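DNA polymerase III subunit delta (Bacillus subtilis, PDB 3ZH9) probably acts as the wrench that opens the ring-shaped beta subunit dimer within the ATP-driven complex that loads this ring onto primed DNA for replication. Local coordinates at residues A[215-218]-A[219-222]; A[234-237]-A[238-241]; A[252-255]-A[256-259]. All blocks are in the same frame, centred on the assembly; numbering follows the deposited sequence.

Contact 1: residues A[215-218]-A[219-222]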
loop_
_atom_site.group_PDB
_atom_site.type_symbol
_atom_site.label_atom_id
_atom_site.label_comp_id
_atom_site.label_asym_id
_atom_site.label_seq_id
_atom_site.Cartn_x
_atom_site.Cartn_y
_atom_site.Cartn_z
ATOM N N LEU A 215 3.740 12.377 9.879
ATOM C CA LEU A 215 2.619 13.146 10.422
ATOM C C LEU A 215 1.493 12.218 10.876
ATOM O O LEU A 215 0.916 12.392 11.954
ATOM C CB LEU A 215 2.098 14.116 9.360
ATOM C CG LEU A 215 0.955 15.075 9.704
ATOM C CD1 LEU A 215 1.282 15.890 10.943
ATOM C CD2 LEU A 215 0.697 15.995 8.521
ATOM N N GLU A 216 1.197 11.216 10.052
ATOM C CA GLU A 216 0.128 10.274 10.345
ATOM C C GLU A 216 0.472 9.432 11.568
ATOM O O GLU A 216 -0.400 9.079 12.365
ATOM C CB GLU A 216 -0.136 9.369 9.135
ATOM C CG GLU A 216 -1.213 8.321 9.383
ATOM C CD GLU A 216 -1.429 7.390 8.194
ATOM O OE1 GLU A 216 -0.593 6.478 7.988
ATOM O OE2 GLU A 216 -2.441 7.568 7.475
ATOM N N GLN A 217 1.747 9.102 11.729
ATOM C CA GLN A 217 2.157 8.371 12.921
ATOM C C GLN A 217 2.072 9.284 14.146
ATOM O O GLN A 217 1.649 8.857 15.238
ATOM C CB GLN A 217 3.571 7.810 12.752
ATOM C CG GLN A 217 4.259 7.493 14.071
ATOM C CD GLN A 217 3.685 6.271 14.736
ATOM O OE1 GLN A 217 3.041 5.459 14.085
ATOM N NE2 GLN A 217 3.914 6.131 16.034
ATOM N N ASN A 218 2.461 10.546 13.966
ATOM C CA ASN A 218 2.347 11.525 15.048
ATOM C C ASN A 218 0.898 11.671 15.519
ATOM O O ASN A 218 0.628 11.660 16.724
ATOM C CB ASN A 218 2.936 12.875 14.639
ATOM C CG ASN A 218 4.436 12.963 14.913
ATOM O OD1 ASN A 218 4.909 12.558 15.975
ATOM N ND2 ASN A 218 5.187 13.464 13.948
ATOM N N ILE A 219 -0.027 11.785 14.566
ATOM C CA ILE A 219 -1.463 11.839 14.883
ATOM C C ILE A 219 -1.884 10.610 15.684
ATOM O O ILE A 219 -2.548 10.726 16.716
ATOM C CB ILE A 219 -2.341 11.931 13.608
ATOM C CG1 ILE A 219 -2.050 13.216 12.830
ATOM C CG2 ILE A 219 -3.833 11.802 13.955
ATOM C CD1 ILE A 219 -1.811 14.422 13.702
ATOM N N PHE A 220 -1.496 9.426 15.215
ATOM C CA PHE A 220 -1.803 8.208 15.958
ATOM C C PHE A 220 -1.335 8.329 17.408
ATOM O O PHE A 220 -2.085 8.055 18.352
ATOM C CB PHE A 220 -1.161 6.971 15.303
ATOM C CG PHE A 220 -1.372 5.702 16.088
ATOM C CD1 PHE A 220 -2.595 5.046 16.059
ATOM C CD2 PHE A 220 -0.358 5.177 16.871
ATOM C CE1 PHE A 220 -2.801 3.885 16.790
ATOM C CE2 PHE A 220 -0.557 4.022 17.603
ATOM C CZ PHE A 220 -1.785 3.377 17.565
ATOM N N GLU A 221 -0.091 8.743 17.579
ATOM C CA GLU A 221 0.520 8.806 18.910
ATOM C C GLU A 221 -0.140 9.865 19.767
ATOM O O GLU A 221 -0.339 9.677 20.975
ATOM C CB GLU A 221 2.023 9.089 18.808
ATOM C CG GLU A 221 2.859 7.880 18.405
ATOM C CD GLU A 221 2.729 6.715 19.383
ATOM O OE1 GLU A 221 2.247 6.929 20.521
ATOM O OE2 GLU A 221 3.108 5.582 19.008
ATOM N N LEU A 222 -0.472 10.989 19.144
ATOM C CA LEU A 222 -1.150 12.050 19.861
ATOM C C LEU A 222 -2.429 11.496 20.472
ATOM O O LEU A 222 -2.793 11.847 21.586
ATOM C CB LEU A 222 -1.490 13.186 18.906
ATOM C CG LEU A 222 -2.423 14.266 19.451
ATOM C CD1 LEU A 222 -1.828 14.890 20.699
ATOM C CD2 LEU A 222 -2.662 15.315 18.368
#
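Gln-217 and Glu-221, one helical turn apart, lay their side chains alongside each other and point the same way. From its root outward, Glu-221 stays close to the preceding turn: CB lies 3.6 Å from Asn-218 O, and CG is 3.5 Å from Gln-217 O and 3.1 Å from Gln-217 NE2, the last doubtfully short. CD follows at 3.6 Å from the same NE2, and OE2 ends 3.1 Å from it. The bend at chi2 (-60°) folds the carboxylate back beside the amide, the two planes being turned 53° apart. Losing the CG that NE2 lies against and the carboxylate beside it, as with an alanine here, is likely to leave the Gln-217 amide less firmly fixed in its rotation. On another flank Ile-219 sets CG1 3.2 Å from Leu-215 O, the carbonyl that accepts its own backbone N-H, and CD1 reaches loosely toward Leu-215 CD1. Glu-216 turns elsewhere, its OE1 accepting hydrogen bonds from His-181 and Asn-179. The successive i to i+4 backbone bonds are those of an alpha-helix, here the opening turns of helix 215-227 in the all-helical C-terminal domain.

Contact 2: residues A[234-237]-A[238-241]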
loop_
_atom_site.group_PDB
_atom_site.type_symbol
_atom_site.label_atom_id
_atom_site.label_comp_id
_atom_site.label_asym_id
_atom_site.label_seq_id
_atom_site.Cartn_x
_atom_site.Cartn_y
_atom_site.Cartn_z
ATOM N N SER A 234 1.359 14.548 25.288
ATOM C CA SER A 234 0.485 14.855 24.167
ATOM C C SER A 234 0.461 16.349 23.822
ATOM O O SER A 234 0.292 16.715 22.657
ATOM C CB SER A 234 -0.928 14.305 24.402
ATOM O OG SER A 234 -1.584 14.972 25.456
ATOM N N LEU A 235 0.638 17.213 24.817
ATOM C CA LEU A 235 0.772 18.635 24.522
ATOM C C LEU A 235 2.043 18.852 23.706
ATOM O O LEU A 235 2.065 19.639 22.761
ATOM C CB LEU A 235 0.803 19.478 25.804
ATOM C CG LEU A 235 -0.518 19.621 26.568
ATOM C CD1 LEU A 235 -0.394 20.661 27.686
ATOM C CD2 LEU A 235 -1.655 19.979 25.629
ATOM N N GLN A 236 3.095 18.134 24.076
ATOM C CA GLN A 236 4.360 18.193 23.367
ATOM C C GLN A 236 4.258 17.704 21.917
ATOM O O GLN A 236 4.876 18.276 21.016
ATOM C CB GLN A 236 5.417 17.383 24.101
ATOM C CG GLN A 236 6.792 17.489 23.461
ATOM C CD GLN A 236 7.443 18.838 23.713
ATOM O OE1 GLN A 236 7.657 19.235 24.863
ATOM N NE2 GLN A 236 7.755 19.554 22.638
ATOM N N ILE A 237 3.488 16.643 21.686
ATOM C CA ILE A 237 3.328 16.153 20.321
ATOM C C ILE A 237 2.620 17.207 19.479
ATOM O O ILE A 237 3.058 17.530 18.374
ATOM C CB ILE A 237 2.568 14.803 20.251
ATOM C CG1 ILE A 237 3.408 13.683 20.878
ATOM C CG2 ILE A 237 2.255 14.453 18.812
ATOM C CD1 ILE A 237 2.606 12.446 21.265
ATOM N N PHE A 238 1.532 17.753 20.015
ATOM C CA PHE A 238 0.784 18.779 19.298
ATOM C C PHE A 238 1.645 20.009 18.988
ATOM O O PHE A 238 1.631 20.523 17.869
ATOM C CB PHE A 238 -0.482 19.174 20.071
ATOM C CG PHE A 238 -1.302 20.225 19.386
ATOM C CD1 PHE A 238 -1.558 20.146 18.025
ATOM C CD2 PHE A 238 -1.822 21.293 20.099
ATOM C CE1 PHE A 238 -2.310 21.120 17.381
ATOM C CE2 PHE A 238 -2.578 22.268 19.467
ATOM C CZ PHE A 238 -2.824 22.182 18.106
ATOM N N TYR A 239 2.394 20.478 19.980
ATOM C CA TYR A 239 3.233 21.650 19.795
ATOM C C TYR A 239 4.228 21.442 18.654
ATOM O O TYR A 239 4.358 22.296 17.776
ATOM C CB TYR A 239 3.981 21.990 21.086
ATOM C CG TYR A 239 4.809 23.250 20.990
ATOM C CD1 TYR A 239 4.210 24.479 20.719
ATOM C CD2 TYR A 239 6.188 23.219 21.173
ATOM C CE1 TYR A 239 4.967 25.651 20.639
ATOM C CE2 TYR A 239 6.950 24.384 21.090
ATOM C CZ TYR A 239 6.327 25.595 20.827
ATOM O OH TYR A 239 7.072 26.748 20.741
ATOM N N ASP A 240 4.918 20.302 18.673
ATOM C CA ASP A 240 5.906 19.980 17.642
ATOM C C ASP A 240 5.303 20.063 16.245
ATOM O O ASP A 240 5.938 20.562 15.323
ATOM C CB ASP A 240 6.518 18.590 17.864
ATOM C CG ASP A 240 7.489 18.558 19.026
ATOM O OD1 ASP A 240 8.088 19.614 19.329
ATOM O OD2 ASP A 240 7.655 17.477 19.633
ATOM N N LEU A 241 4.082 19.563 16.087
ATOM C CA LEU A 241 3.393 19.686 14.803
ATOM C C LEU A 241 3.299 21.144 14.349
ATOM O O LEU A 241 3.737 21.492 13.249
ATOM C CB LEU A 241 2.008 19.044 14.873
ATOM C CG LEU A 241 2.128 17.530 15.064
ATOM C CD1 LEU A 241 0.768 16.859 15.137
ATOM C CD2 LEU A 241 2.988 16.932 13.943
#
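Phe-238 donates its backbone N-H to Ser-234 O at 3.1 Å, while its ring swings clear of the preceding turn. Next comes Tyr-239, bonded through its N to Leu-235 O; its ring meets the Gln-236 amide only distantly, where NE2 comes to the rim of the ring, roughly level with it, 4.2 Å from Tyr-239 CD2. Asp-240 carries the main side-chain contact. Its N binds Gln-236 O, and Gln-236 NE2 reaches forward one turn to Asp-240 OD1 in a weak hydrogen bond of 3.3 Å, bent to 141° at the hydrogen. The bend of the glutamine at chi2 (73°) brings the amide over to the carboxylate, and the two planes stand 38° apart. OD2 lies 3.2 Å from Gln-236 O, two acceptors that cannot bond, so within this turn the carboxylate's one side-chain hydrogen bond is that weak one. Leu-241 closes the turn, its N bonded to Ile-237 O and its CG 3.4 Å from that oxygen. The polar pair keeps to the outer flank of helix 231-243, whereas Phe-238 packs on Leu-329 and Leu-333 of helix 325-338, and both Phe-238 and Leu-241 rest on Ile-251 of helix 248-269; Leu-241 also meets Leu-215 of helix 215-227.

Contact 3: residues A[252-255]-A[256-259]; sequences MALI and SNQF
Ile-255 and Phe-259 meet twice, through the backbone and through their side chains. Ile-255 O accepts the Phe-259 N-H at 3.0 Å and also takes a weak second bond from Gln-258 N, strongly bent at 120°. Gln-258 N thus divides its hydrogen between this oxygen and Leu-254 O, the better-aligned acceptor. The two side chains run side by side: Ile-255 CG2 sits at the edge of the Phe-259 ring, in its plane, 3.6 Å from CD2. Further back, Ser-256 N and Asn-257 N satisfy Met-252 O and Ala-253 O, at 2.7 and 2.8 Å. The Asn-257 amide adds no bond to Ala-253 O. With CG beside the backbone N (chi1 -62°), it lies across that oxygen, CG at 3.1 Å and ND2 at 3.3 Å, and the angle at ND2 is poor for a hydrogen bond. Gln-258 carries its buried amide away from this turn: NE2 donates to Gln-295 OE1, and OE1 takes a weak bond from Arg-288. Phe-259 in turn packs edge-to-face with Phe-299. Across the turn, then, polar bonding is the work of the backbone and the side chains add apolar contact, while the buried glutamine amide spends its hydrogen bonds on tying helix 248-269 to helix 286-296.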
loop_
_atom_site.group_PDB
_atom_site.type_symbol
_atom_site.label_atom_id
_atom_site.label_comp_id
_atom_site.label_asym_id
_atom_site.label_seq_id
_atom_site.Cartn_x
_atom_site.Cartn_y
_atom_site.Cartn_z
ATOM N N MET A 252 -6.230 18.706 11.852
ATOM C CA MET A 252 -7.581 18.396 12.279
ATOM C C MET A 252 -8.194 17.324 11.384
ATOM O O MET A 252 -8.836 16.384 11.867
ATOM C CB MET A 252 -8.424 19.667 12.256
ATOM C CG MET A 252 -9.915 19.436 12.478
ATOM S SD MET A 252 -10.909 20.539 11.447
ATOM C CE MET A 252 -10.512 19.921 9.809
ATOM N N ALA A 253 -7.981 17.467 10.079
ATOM C CA ALA A 253 -8.488 16.507 9.110
ATOM C C ALA A 253 -7.946 15.110 9.392
ATOM O O ALA A 253 -8.698 14.143 9.405
ATOM C CB ALA A 253 -8.127 16.945 7.688
ATOM N N LEU A 254 -6.639 15.004 9.618
ATOM C CA LEU A 254 -6.032 13.714 9.957
ATOM C C LEU A 254 -6.555 13.128 11.287
ATOM O O LEU A 254 -6.759 11.926 11.403
ATOM C CB LEU A 254 -4.508 13.837 10.004
ATOM C CG LEU A 254 -3.835 14.333 8.716
ATOM C CD1 LEU A 254 -2.326 14.505 8.913
ATOM C CD2 LEU A 254 -4.120 13.429 7.524
ATOM N N ILE A 255 -6.727 13.980 12.293
ATOM C CA ILE A 255 -7.313 13.557 13.547
ATOM C C ILE A 255 -8.711 13.021 13.236
ATOM O O ILE A 255 -9.074 11.921 13.637
ATOM C CB ILE A 255 -7.373 14.723 14.550
ATOM C CG1 ILE A 255 -5.955 15.113 14.973
ATOM C CG2 ILE A 255 -8.220 14.345 15.777
ATOM C CD1 ILE A 255 -5.871 16.447 15.734
ATOM N N SER A 256 -9.470 13.794 12.471
ATOM C CA SER A 256 -10.805 13.389 12.051
ATOM C C SER A 256 -10.801 12.035 11.326
ATOM O O SER A 256 -11.605 11.162 11.637
ATOM C CB SER A 256 -11.439 14.486 11.177
ATOM O OG SER A 256 -12.761 14.135 10.806
ATOM N N ASN A 257 -9.906 11.858 10.357
ATOM C CA ASN A 257 -9.819 10.589 9.635
ATOM C C ASN A 257 -9.555 9.393 10.574
ATOM O O ASN A 257 -10.046 8.286 10.351
ATOM C CB ASN A 257 -8.703 10.633 8.572
ATOM C CG ASN A 257 -8.936 11.697 7.499
ATOM O OD1 ASN A 257 -10.071 12.076 7.201
ATOM N ND2 ASN A 257 -7.845 12.177 6.906
ATOM N N GLN A 258 -8.733 9.602 11.593
ATOM C CA GLN A 258 -8.407 8.520 12.506
ATOM C C GLN A 258 -9.590 8.193 13.409
ATOM O O GLN A 258 -9.868 7.020 13.675
ATOM C CB GLN A 258 -7.159 8.829 13.330
ATOM C CG GLN A 258 -6.746 7.708 14.311
ATOM C CD GLN A 258 -6.331 6.395 13.637
ATOM O OE1 GLN A 258 -6.232 6.305 12.411
ATOM N NE2 GLN A 258 -6.083 5.368 14.451
ATOM N N PHE A 259 -10.292 9.219 13.870
ATOM C CA PHE A 259 -11.437 8.983 14.747
ATOM C C PHE A 259 -12.571 8.311 14.000
ATOM O O PHE A 259 -13.219 7.432 14.534
ATOM C CB PHE A 259 -11.889 10.264 15.449
ATOM C CG PHE A 259 -11.167 10.509 16.741
ATOM C CD1 PHE A 259 -11.338 9.646 17.814
ATOM C CD2 PHE A 259 -10.299 11.570 16.878
ATOM C CE1 PHE A 259 -10.651 9.844 19.015
ATOM C CE2 PHE A 259 -9.619 11.785 18.085
ATOM C CZ PHE A 259 -9.794 10.909 19.149
#

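The three contacts follow one another along the chain, on helices 215-227, 231-243 and 248-269, all within the C-terminal domain and well apart from the N-terminal five-stranded parallel sheet. Contact 1 lies in the middle, its centre about 10 Å from that of each of the others. Leu-215 and Ile-219 touch Leu-241 of contact 2 and Leu-254 of contact 3, and Leu-222 adds a contact with Ser-234. Contacts 2 and 3 do not touch: their centres are about 15 Å apart and their nearest atoms about 6 Å. Helix 215-227 thus packs on both following helices, largely through Leu-215 and Ile-219, while those two also meet each other elsewhere, building part of the helical bundle of this domain, which in relatives forms the collar of the loading complex.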